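Local coordinates for antisigma-factor antagonist, STAS (Rhodobacter sphaeroides, PDB 3OIZ), which probably serves, through this STAS domain, as a regulatory or protein-interaction module of a membrane protein related to SulP sulfate transporters, at residues A[11-22]-A[34-45]. Sequence-based numbering, arbitrary orientation.
Sequences LSKDGRERIYRV and FMAAFDFREALD
Glu42 OE1 takes two bonds: one from Arg18 NE at 2.7 Å and one from a water. In this STAS domain the pair ties strand 17-23 of the mixed sheet to the connection that runs from helix 31-36 to strand 46-51. Arg18 grips the carboxylate in a side-on salt bridge. Its NE bond is tilted from the guanidinium plane, while NH2 gives a nearly straight in-plane bond to Glu42 OE2 (2.8 Å). The Arg18 chain bends at chi3 (-68°), and this turns the edge carrying NE and NH2 to Glu42, while Arg18 NH1 makes a hydrogen bond to Ser9 OG. The water also accepts from Tyr20 OH and donates to Asp39 O. Tyr20 OH in turn accepts a straight bond from Asp39 N (3.0 Å). Phe38 packs edge-to-face on the Tyr20 ring, with planes at 56° and CD1 over the ring centre. Further along the strand, Val22 CG2 packs more loosely against Phe34 CE1 and Phe38 CZ. At the other end, Leu44 reaches Arg18 CB with CD1 and Leu11 with CD2. The Asp45 backbone N bonds Arg16 O (2.7 Å). The extended Arg16 chain lies alongside Asp45, and Arg16 NH1 forms a salt bridge with Asp45 OD2 at 2.8 Å, using the oxygen's syn lone pair.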
loop_
_atom_site.group_PDB
_atom_site.type_symbol
_atom_site.label_atom_id
_atom_site.label_comp_id
_atom_site.label_asym_id
_atom_site.label_seq_id
_atom_site.Cartn_x
_atom_site.Cartn_y
_atom_site.Cartn_z
ATOM N N LEU A 11 3.759 9.693 9.681
ATOM C CA LEU A 11 3.212 9.220 10.955
ATOM C C LEU A 11 2.500 10.371 11.639
ATOM O O LEU A 11 3.002 11.515 11.622
ATOM C CB LEU A 11 4.374 8.730 11.808
ATOM C CG LEU A 11 4.116 8.117 13.167
ATOM C CD1 LEU A 11 3.454 6.758 13.072
ATOM C CD2 LEU A 11 5.438 8.055 13.962
ATOM N N SER A 12 1.341 10.081 12.239
ATOM C CA SER A 12 0.605 11.085 13.037
ATOM C C SER A 12 1.414 11.586 14.230
ATOM O O SER A 12 2.349 10.922 14.705
ATOM C CB SER A 12 -0.733 10.497 13.519
ATOM O OG SER A 12 -0.486 9.426 14.409
ATOM N N LYS A 13 1.051 12.756 14.733
ATOM C CA LYS A 13 1.772 13.308 15.867
ATOM C C LYS A 13 1.743 12.381 17.089
ATOM O O LYS A 13 2.722 12.335 17.842
ATOM C CB LYS A 13 1.241 14.684 16.243
ATOM C CG LYS A 13 1.546 15.767 15.212
ATOM C CD LYS A 13 1.107 17.118 15.754
ATOM C CE LYS A 13 1.489 18.220 14.794
ATOM N NZ LYS A 13 2.974 18.244 14.516
ATOM N N ASP A 14 0.648 11.632 17.289
ATOM C CA ASP A 14 0.613 10.717 18.421
ATOM C C ASP A 14 1.282 9.375 18.189
ATOM O O ASP A 14 1.331 8.549 19.112
ATOM C CB ASP A 14 -0.811 10.514 18.959
ATOM C CG ASP A 14 -1.759 9.898 17.952
ATOM O OD1 ASP A 14 -1.339 9.419 16.871
ATOM O OD2 ASP A 14 -2.969 9.865 18.282
ATOM N N GLY A 15 1.757 9.157 16.960
ATOM C CA GLY A 15 2.448 7.947 16.558
ATOM C C GLY A 15 1.508 6.775 16.355
ATOM O O GLY A 15 1.970 5.660 16.116
ATOM N N ARG A 16 0.193 7.016 16.430
ATOM C CA ARG A 16 -0.787 5.916 16.345
ATOM C C ARG A 16 -1.288 5.569 14.935
ATOM O O ARG A 16 -1.860 4.490 14.750
ATOM C CB ARG A 16 -1.977 6.129 17.296
ATOM C CG ARG A 16 -1.567 6.098 18.764
ATOM C CD ARG A 16 -2.760 6.364 19.667
ATOM N NE ARG A 16 -2.386 6.225 21.074
ATOM C CZ ARG A 16 -2.521 5.121 21.805
ATOM N NH1 ARG A 16 -3.048 4.008 21.284
ATOM N NH2 ARG A 16 -2.126 5.135 23.072
ATOM N N GLU A 17 -1.079 6.457 13.961
ATOM C CA GLU A 17 -1.549 6.217 12.614
ATOM C C GLU A 17 -0.449 6.498 11.616
ATOM O O GLU A 17 0.226 7.513 11.760
ATOM C CB GLU A 17 -2.766 7.101 12.306
ATOM C CG GLU A 17 -3.228 6.988 10.835
ATOM C CD GLU A 17 -4.486 7.772 10.557
ATOM O OE1 GLU A 17 -5.572 7.294 10.913
ATOM O OE2 GLU A 17 -4.399 8.865 9.969
ATOM N N ARG A 18 -0.272 5.638 10.605
ATOM C CA ARG A 18 0.672 5.934 9.531
ATOM C C ARG A 18 -0.092 5.926 8.220
ATOM O O ARG A 18 -0.869 5.001 7.976
ATOM C CB ARG A 18 1.797 4.902 9.465
ATOM C CG ARG A 18 2.877 5.334 8.445
ATOM C CD ARG A 18 4.163 4.511 8.472
ATOM N NE ARG A 18 4.925 4.710 9.708
ATOM C CZ ARG A 18 5.881 5.630 9.880
ATOM N NH1 ARG A 18 6.228 6.504 8.903
ATOM N NH2 ARG A 18 6.507 5.673 11.043
ATOM N N ILE A 19 0.101 6.955 7.402
ATOM C CA ILE A 19 -0.443 6.926 6.032
ATOM C C ILE A 19 0.667 6.644 5.066
ATOM O O ILE A 19 1.677 7.348 5.066
ATOM C CB ILE A 19 -1.125 8.263 5.656
ATOM C CG1 ILE A 19 -2.188 8.605 6.724
ATOM C CG2 ILE A 19 -1.648 8.186 4.183
ATOM C CD1 ILE A 19 -2.755 10.049 6.642
ATOM N N TYR A 20 0.480 5.613 4.239
ATOM C CA TYR A 20 1.413 5.307 3.160
ATOM C C TYR A 20 0.831 5.853 1.867
ATOM O O TYR A 20 -0.339 5.646 1.588
ATOM C CB TYR A 20 1.554 3.810 3.053
ATOM C CG TYR A 20 2.455 3.167 4.082
ATOM C CD1 TYR A 20 3.829 3.026 3.843
ATOM C CD2 TYR A 20 1.946 2.718 5.320
ATOM C CE1 TYR A 20 4.675 2.423 4.807
ATOM C CE2 TYR A 20 2.781 2.120 6.266
ATOM C CZ TYR A 20 4.138 1.963 6.001
ATOM O OH TYR A 20 4.978 1.384 6.932
ATOM N N ARG A 21 1.646 6.525 1.059
ATOM C CA ARG A 21 1.197 7.093 -0.197
ATOM C C ARG A 21 1.969 6.382 -1.306
ATOM O O ARG A 21 3.189 6.466 -1.375
ATOM C CB ARG A 21 1.403 8.622 -0.223
ATOM C CG ARG A 21 0.392 9.315 0.744
ATOM C CD ARG A 21 0.455 10.868 0.658
ATOM N NE ARG A 21 -0.374 11.447 1.721
ATOM C CZ ARG A 21 0.080 11.791 2.929
ATOM N NH1 ARG A 21 1.369 11.630 3.241
ATOM N NH2 ARG A 21 -0.743 12.300 3.839
ATOM N N VAL A 22 1.239 5.676 -2.160
ATOM C CA VAL A 22 1.840 4.948 -3.250
ATOM C C VAL A 22 1.578 5.719 -4.553
ATOM O O VAL A 22 0.439 6.158 -4.828
ATOM C CB VAL A 22 1.165 3.547 -3.356
ATOM C CG1 VAL A 22 1.884 2.732 -4.384
ATOM C CG2 VAL A 22 1.146 2.781 -1.991
ATOM N N PHE A 34 7.265 -3.810 -3.741
ATOM C CA PHE A 34 6.093 -3.179 -3.137
ATOM C C PHE A 34 5.935 -3.633 -1.665
ATOM O O PHE A 34 5.726 -2.805 -0.756
ATOM C CB PHE A 34 4.864 -3.510 -3.995
ATOM C CG PHE A 34 3.578 -3.079 -3.391
ATOM C CD1 PHE A 34 3.113 -1.766 -3.559
ATOM C CD2 PHE A 34 2.798 -3.993 -2.685
ATOM C CE1 PHE A 34 1.875 -1.356 -2.967
ATOM C CE2 PHE A 34 1.580 -3.611 -2.122
ATOM C CZ PHE A 34 1.101 -2.300 -2.264
HETATM N N MSE A 35 5.990 -4.940 -1.426
HETATM C CA MSE A 35 5.887 -5.464 -0.045
HETATM C C MSE A 35 6.951 -4.889 0.889
HETATM O O MSE A 35 6.642 -4.529 2.034
HETATM C CB MSE A 35 5.936 -7.005 -0.014
HETATM C CG MSE A 35 4.791 -7.683 -0.774
HETATM SE SE MSE A 35 3.019 -7.151 -0.247
HETATM C CE MSE A 35 2.981 -7.979 1.474
ATOM N N ALA A 36 8.173 -4.733 0.378
ATOM C CA ALA A 36 9.287 -4.274 1.176
ATOM C C ALA A 36 9.151 -2.818 1.579
ATOM O O ALA A 36 9.912 -2.344 2.460
ATOM C CB ALA A 36 10.549 -4.462 0.413
ATOM N N ALA A 37 8.216 -2.109 0.936
ATOM C CA ALA A 37 7.970 -0.700 1.278
ATOM C C ALA A 37 7.306 -0.487 2.649
ATOM O O ALA A 37 7.363 0.620 3.209
ATOM C CB ALA A 37 7.174 -0.013 0.200
ATOM N N PHE A 38 6.680 -1.519 3.196
ATOM C CA PHE A 38 5.852 -1.347 4.408
ATOM C C PHE A 38 6.547 -1.920 5.657
ATOM O O PHE A 38 7.207 -2.963 5.605
ATOM C CB PHE A 38 4.483 -2.029 4.205
ATOM C CG PHE A 38 3.730 -1.492 3.034
ATOM C CD1 PHE A 38 2.932 -0.358 3.175
ATOM C CD2 PHE A 38 3.800 -2.119 1.790
ATOM C CE1 PHE A 38 2.227 0.175 2.075
ATOM C CE2 PHE A 38 3.111 -1.599 0.672
ATOM C CZ PHE A 38 2.316 -0.460 0.806
ATOM N N ASP A 39 6.379 -1.252 6.785
ATOM C CA ASP A 39 6.875 -1.779 8.051
ATOM C C ASP A 39 5.688 -2.387 8.798
ATOM O O ASP A 39 4.971 -1.690 9.545
ATOM C CB ASP A 39 7.475 -0.644 8.881
ATOM C CG ASP A 39 7.960 -1.109 10.258
ATOM O OD1 ASP A 39 7.890 -2.338 10.551
ATOM O OD2 ASP A 39 8.394 -0.236 11.069
ATOM N N PHE A 40 5.480 -3.684 8.604
ATOM C CA PHE A 40 4.314 -4.357 9.155
ATOM C C PHE A 40 4.395 -4.505 10.675
ATOM O O PHE A 40 3.365 -4.683 11.338
ATOM C CB PHE A 40 4.120 -5.720 8.469
ATOM C CG PHE A 40 3.859 -5.613 6.991
ATOM C CD1 PHE A 40 2.691 -5.013 6.496
ATOM C CD2 PHE A 40 4.802 -6.069 6.084
ATOM C CE1 PHE A 40 2.473 -4.887 5.118
ATOM C CE2 PHE A 40 4.584 -5.969 4.712
ATOM C CZ PHE A 40 3.421 -5.378 4.226
ATOM N N ARG A 41 5.588 -4.389 11.239
ATOM C CA ARG A 41 5.749 -4.668 12.676
ATOM C C ARG A 41 5.567 -3.456 13.574
ATOM O O ARG A 41 5.528 -3.603 14.793
ATOM C CB ARG A 41 7.085 -5.373 12.963
ATOM C CG ARG A 41 7.206 -6.730 12.235
ATOM C CD ARG A 41 8.301 -7.654 12.806
ATOM N NE ARG A 41 9.621 -7.035 13.034
ATOM C CZ ARG A 41 10.243 -6.163 12.227
ATOM N NH1 ARG A 41 9.705 -5.762 11.071
ATOM N NH2 ARG A 41 11.431 -5.682 12.586
ATOM N N GLU A 42 5.377 -2.275 12.972
ATOM C CA GLU A 42 5.228 -1.035 13.747
ATOM C C GLU A 42 3.964 -1.109 14.622
ATOM O O GLU A 42 2.918 -1.621 14.182
ATOM C CB GLU A 42 5.156 0.158 12.791
ATOM C CG GLU A 42 5.279 1.509 13.499
ATOM C CD GLU A 42 5.329 2.681 12.543
ATOM O OE1 GLU A 42 5.056 2.496 11.332
ATOM O OE2 GLU A 42 5.674 3.791 13.009
ATOM N N ALA A 43 4.079 -0.633 15.859
ATOM C CA ALA A 43 2.943 -0.525 16.754
ATOM C C ALA A 43 2.028 0.621 16.299
ATOM O O ALA A 43 2.316 1.785 16.595
ATOM C CB ALA A 43 3.443 -0.248 18.164
ATOM N N LEU A 44 0.926 0.279 15.630
ATOM C CA LEU A 44 0.002 1.271 15.069
ATOM C C LEU A 44 -1.441 0.921 15.427
ATOM O O LEU A 44 -1.803 -0.247 15.488
ATOM C CB LEU A 44 0.132 1.374 13.549
ATOM C CG LEU A 44 1.466 1.921 13.033
ATOM C CD1 LEU A 44 1.558 1.827 11.508
ATOM C CD2 LEU A 44 1.653 3.370 13.506
ATOM N N ASP A 45 -2.274 1.922 15.633
ATOM C CA ASP A 45 -3.720 1.658 15.729
ATOM C C ASP A 45 -4.368 1.658 14.349
ATOM O O ASP A 45 -5.313 0.922 14.107
ATOM C CB ASP A 45 -4.382 2.697 16.600
ATOM C CG ASP A 45 -3.989 2.567 18.062
ATOM O OD1 ASP A 45 -3.533 1.484 18.516
ATOM O OD2 ASP A 45 -4.133 3.572 18.751
HETATM O O HOH W 1 4.219 0.828 9.426
#